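Local coordinates for protein DNA polymerase (PDB 5MDN) that probably copies DNA as an archaeal family B polymerase, adding deoxyribonucleotides from their triphosphates to a growing strand with release of diphosphate, at residues Y317-W320 with A324-P327; N174-G177 with R183-V186. All coordinates share one frame; numbering follows the deposited sequence.

Contact 1 of 2, residues Y317-W320 with A324-P327; sequences YEYW and AKRP
Y319 and K325 bring the two backbones closest, their CA atoms 4.7 Å apart, with W320 and R326 following at 5.3 Å. K325 lays its extended chain across the Y319 ring at about a right angle: CB sits above CD2 (3.4 Å) on the same face over which CD stands, 4.0 Å from the centroid and 7° off the normal, a CH-pi contact. NZ, still above the ring but too far for more than a weak cation-pi attraction, faces E318, whose OE2 is 3.9 Å from NZ in a long salt bridge; K315 is a second, weak ion-pair partner of this carboxylate. The turn joins helix 316-320 to the long helix 326-356, whose T328 and L329 also pack on Y319. With CG anti to the backbone N (chi1 179°), W320 brings one indole face against R326. R326 CG and CD lie along CE3 and CZ3 of the indole, and the bend at chi3 then turns the guanidinium over the six-membered ring. This is a cation-pi contact, CZ sitting 4.0 Å from the ring centroid and almost on its normal, though the two planes are inclined by 51°. The carbonyl O of W320 lies over one face of that guanidinium.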
loop_
_atom_site.group_PDB
_atom_site.type_symbol
_atom_site.label_atom_id
_atom_site.label_comp_id
_atom_site.label_asym_id
_atom_site.label_seq_id
_atom_site.Cartn_x
_atom_site.Cartn_y
_atom_site.Cartn_z
ATOM N N TYR A 317 -18.834 -23.334 0.815
ATOM C CA TYR A 317 -20.169 -23.900 0.656
ATOM C C TYR A 317 -20.211 -25.337 1.158
ATOM O O TYR A 317 -21.172 -25.746 1.818
ATOM C CB TYR A 317 -20.605 -23.821 -0.810
ATOM C CG TYR A 317 -19.960 -24.850 -1.717
ATOM C CD1 TYR A 317 -18.710 -24.626 -2.277
ATOM C CD2 TYR A 317 -20.606 -26.045 -2.016
ATOM C CE1 TYR A 317 -18.118 -25.564 -3.104
ATOM C CE2 TYR A 317 -20.022 -26.988 -2.841
ATOM C CZ TYR A 317 -18.778 -26.744 -3.384
ATOM O OH TYR A 317 -18.193 -27.680 -4.207
ATOM N N GLU A 318 -19.171 -26.119 0.854
ATOM C CA GLU A 318 -19.148 -27.522 1.250
ATOM C C GLU A 318 -19.133 -27.667 2.767
ATOM O O GLU A 318 -19.847 -28.511 3.324
ATOM C CB GLU A 318 -17.964 -28.220 0.581
ATOM C CG GLU A 318 -17.899 -29.714 0.804
ATOM C CD GLU A 318 -17.061 -30.404 -0.256
ATOM O OE1 GLU A 318 -17.568 -30.521 -1.394
ATOM O OE2 GLU A 318 -15.916 -30.814 0.026
ATOM N N TYR A 319 -18.323 -26.858 3.454
ATOM C CA TYR A 319 -18.312 -26.888 4.912
ATOM C C TYR A 319 -19.581 -26.293 5.511
ATOM O O TYR A 319 -19.849 -26.506 6.699
ATOM C CB TYR A 319 -17.085 -26.148 5.450
ATOM C CG TYR A 319 -15.783 -26.916 5.322
ATOM C CD1 TYR A 319 -15.255 -27.230 4.076
ATOM C CD2 TYR A 319 -15.082 -27.326 6.450
ATOM C CE1 TYR A 319 -14.068 -27.933 3.958
ATOM C CE2 TYR A 319 -13.897 -28.031 6.342
ATOM C CZ TYR A 319 -13.394 -28.329 5.094
ATOM O OH TYR A 319 -12.215 -29.027 4.983
ATOM N N TRP A 320 -20.362 -25.555 4.722
ATOM C CA TRP A 320 -21.589 -24.923 5.196
ATOM C C TRP A 320 -22.797 -25.847 5.094
ATOM O O TRP A 320 -23.665 -25.828 5.973
ATOM C CB TRP A 320 -21.843 -23.634 4.411
ATOM C CG TRP A 320 -23.099 -22.902 4.779
ATOM C CD1 TRP A 320 -24.213 -22.751 4.006
ATOM C CD2 TRP A 320 -23.366 -22.210 6.006
ATOM N NE1 TRP A 320 -25.156 -22.009 4.673
ATOM C CE2 TRP A 320 -24.662 -21.666 5.904
ATOM C CE3 TRP A 320 -22.639 -22.003 7.183
ATOM C CZ2 TRP A 320 -25.245 -20.926 6.931
ATOM C CZ3 TRP A 320 -23.218 -21.264 8.200
ATOM C CH2 TRP A 320 -24.507 -20.734 8.067
ATOM N N ALA A 324 -21.338 -31.463 10.089
ATOM C CA ALA A 324 -20.081 -31.912 10.678
ATOM C C ALA A 324 -18.959 -30.907 10.449
ATOM O O ALA A 324 -18.066 -30.773 11.293
ATOM C CB ALA A 324 -19.696 -33.279 10.112
ATOM N N LYS A 325 -18.988 -30.197 9.321
ATOM C CA LYS A 325 -17.916 -29.289 8.937
ATOM C C LYS A 325 -18.216 -27.829 9.257
ATOM O O LYS A 325 -17.334 -26.981 9.086
ATOM C CB LYS A 325 -17.629 -29.424 7.439
ATOM C CG LYS A 325 -17.221 -30.819 7.004
ATOM C CD LYS A 325 -16.875 -30.845 5.524
ATOM C CE LYS A 325 -16.428 -32.227 5.083
ATOM N NZ LYS A 325 -16.258 -32.304 3.607
ATOM N N ARG A 326 -19.433 -27.516 9.713
ATOM C CA ARG A 326 -19.751 -26.128 10.049
ATOM C C ARG A 326 -18.962 -25.627 11.255
ATOM O O ARG A 326 -18.423 -24.509 11.185
ATOM C CB ARG A 326 -21.263 -25.970 10.246
ATOM C CG ARG A 326 -21.842 -24.703 9.613
ATOM C CD ARG A 326 -23.266 -24.442 10.089
ATOM N NE ARG A 326 -24.256 -25.275 9.409
ATOM C CZ ARG A 326 -25.369 -24.808 8.849
ATOM N NH1 ARG A 326 -25.646 -23.514 8.898
ATOM N NH2 ARG A 326 -26.216 -25.636 8.253
ATOM N N PRO A 327 -18.858 -26.358 12.375
ATOM C CA PRO A 327 -18.123 -25.807 13.528
ATOM C C PRO A 327 -16.649 -25.556 13.257
ATOM O O PRO A 327 -16.041 -24.736 13.957
ATOM C CB PRO A 327 -18.317 -26.875 14.615
ATOM C CG PRO A 327 -18.625 -28.119 13.869
ATOM C CD PRO A 327 -19.439 -27.674 12.698
#

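Contact 2 of 2, residues N174-G177 with R183-V186; sequences NERG and RDPV
R176 reaches across to D184 with its whole side chain. From CB, which points toward 183-186, CG takes the cramped place between the backbone N and the carbonyl carbon (chi1 43°) and comes within 4.1 Å of D184 OD2. The chain bends at chi3, bringing NE to 4.1 Å from D184 OD1 and CZ much nearer. At the tip NH2 lies 2.8 Å from D184 OD1 in a salt bridge, and NH1 sits close to both carboxylate oxygens. The carboxylate is not coplanar with its partner: the planes are 41° apart and OD1 lies over one guanidinium face. These residues belong to the loop between strands 165-172 and 186-193, neighbours in the sheet of the RNase H-like exonuclease domain. At the guanidinium edge, near its plane, NH2 meets R183 CG at 3.2 Å, and R183 NE is 4.4 Å from R176 NH2, a like-charge proximity that D184 probably offsets. D180 adds a weak hydrogen bond from its backbone N to D184 OD1 and a long, weak ion pair to R176 NH2. A leucine in place of R176 would probably leave the buried D184 carboxylate without its cationic mate and the two sides of the loop without their salt bridge.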
loop_
_atom_site.group_PDB
_atom_site.type_symbol
_atom_site.label_atom_id
_atom_site.label_comp_id
_atom_site.label_asym_id
_atom_site.label_seq_id
_atom_site.Cartn_x
_atom_site.Cartn_y
_atom_site.Cartn_z
ATOM N N ASN A 174 -20.501 -19.027 -2.400
ATOM C CA ASN A 174 -19.577 -19.231 -3.524
ATOM C C ASN A 174 -19.604 -20.653 -4.105
ATOM O O ASN A 174 -18.622 -21.100 -4.702
ATOM C CB ASN A 174 -18.145 -18.800 -3.133
ATOM C CG ASN A 174 -17.232 -19.962 -2.722
ATOM O OD1 ASN A 174 -16.152 -20.134 -3.288
ATOM N ND2 ASN A 174 -17.657 -20.753 -1.746
ATOM N N GLU A 175 -20.736 -21.362 -3.996
ATOM C CA GLU A 175 -20.827 -22.708 -4.570
ATOM C C GLU A 175 -20.386 -22.720 -6.028
ATOM O O GLU A 175 -19.669 -23.628 -6.465
ATOM C CB GLU A 175 -22.251 -23.252 -4.457
ATOM C CG GLU A 175 -22.414 -24.674 -4.989
ATOM C CD GLU A 175 -23.866 -25.119 -5.058
ATOM O OE1 GLU A 175 -24.689 -24.590 -4.281
ATOM O OE2 GLU A 175 -24.184 -25.998 -5.887
ATOM N N ARG A 176 -20.817 -21.723 -6.797
ATOM C CA ARG A 176 -20.311 -21.489 -8.144
ATOM C C ARG A 176 -19.186 -20.457 -8.088
ATOM O O ARG A 176 -19.440 -19.257 -7.934
ATOM C CB ARG A 176 -21.448 -21.029 -9.055
ATOM C CG ARG A 176 -22.377 -20.000 -8.416
ATOM C CD ARG A 176 -23.713 -19.924 -9.134
ATOM N NE ARG A 176 -24.180 -18.546 -9.252
ATOM C CZ ARG A 176 -24.955 -17.939 -8.362
ATOM N NH1 ARG A 176 -25.358 -18.585 -7.275
ATOM N NH2 ARG A 176 -25.324 -16.681 -8.555
ATOM N N GLY A 177 -17.945 -20.935 -8.219
ATOM C CA GLY A 177 -16.725 -20.140 -8.208
ATOM C C GLY A 177 -16.756 -18.789 -7.521
ATOM O O GLY A 177 -16.834 -18.705 -6.292
ATOM N N ARG A 183 -27.774 -13.369 -5.388
ATOM C CA ARG A 183 -28.401 -14.549 -4.789
ATOM C C ARG A 183 -27.516 -15.240 -3.756
ATOM O O ARG A 183 -28.033 -15.782 -2.774
ATOM C CB ARG A 183 -28.840 -15.558 -5.866
ATOM C CG ARG A 183 -27.980 -15.628 -7.108
ATOM C CD ARG A 183 -28.815 -16.042 -8.327
ATOM N NE ARG A 183 -29.628 -17.237 -8.092
ATOM C CZ ARG A 183 -30.419 -17.795 -9.007
ATOM N NH1 ARG A 183 -30.504 -17.268 -10.222
ATOM N NH2 ARG A 183 -31.124 -18.880 -8.712
ATOM N N ASP A 184 -26.199 -15.236 -3.945
ATOM C CA ASP A 184 -25.319 -15.962 -3.025
ATOM C C ASP A 184 -25.233 -15.230 -1.690
ATOM O O ASP A 184 -24.829 -14.061 -1.658
ATOM C CB ASP A 184 -23.924 -16.121 -3.622
ATOM C CG ASP A 184 -23.944 -16.802 -4.972
ATOM O OD1 ASP A 184 -24.409 -16.178 -5.949
ATOM O OD2 ASP A 184 -23.491 -17.962 -5.057
ATOM N N PRO A 185 -25.596 -15.867 -0.579
ATOM C CA PRO A 185 -25.703 -15.158 0.698
ATOM C C PRO A 185 -24.387 -15.073 1.459
ATOM O O PRO A 185 -23.467 -15.872 1.272
ATOM C CB PRO A 185 -26.713 -16.017 1.470
ATOM C CG PRO A 185 -26.438 -17.397 0.985
ATOM C CD PRO A 185 -26.094 -17.251 -0.482
ATOM N N VAL A 186 -24.319 -14.072 2.336
ATOM C CA VAL A 186 -23.215 -13.948 3.287
ATOM C C VAL A 186 -23.414 -15.000 4.376
ATOM O O VAL A 186 -24.313 -14.881 5.213
ATOM C CB VAL A 186 -23.135 -12.537 3.882
ATOM C CG1 VAL A 186 -22.092 -12.481 4.989
ATOM C CG2 VAL A 186 -22.814 -11.520 2.795
#

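Overall arrangement
Contact 2 closes before contact 1 opens along the chain, and their centres lie 14 Å apart on the same side of the chain's centre. Contact 2 is within the loop linking strands 165-172 and 186-193 of the exonuclease-domain sheet; contact 1 joins helix 316-320 to helix 326-356. They meet directly where Y317 CD1 packs 3.7 Å from E175 CA and where N174 lies against Y317. Y173 touches Y317 and W320 as well as P185, so it has contacts with both. Helix 316-320 thus packs on the loop through Y317; a bound magnesium ion lies about 5 Å from the N174 side chain, consistent with the loop bordering the metal site of the exonuclease domain.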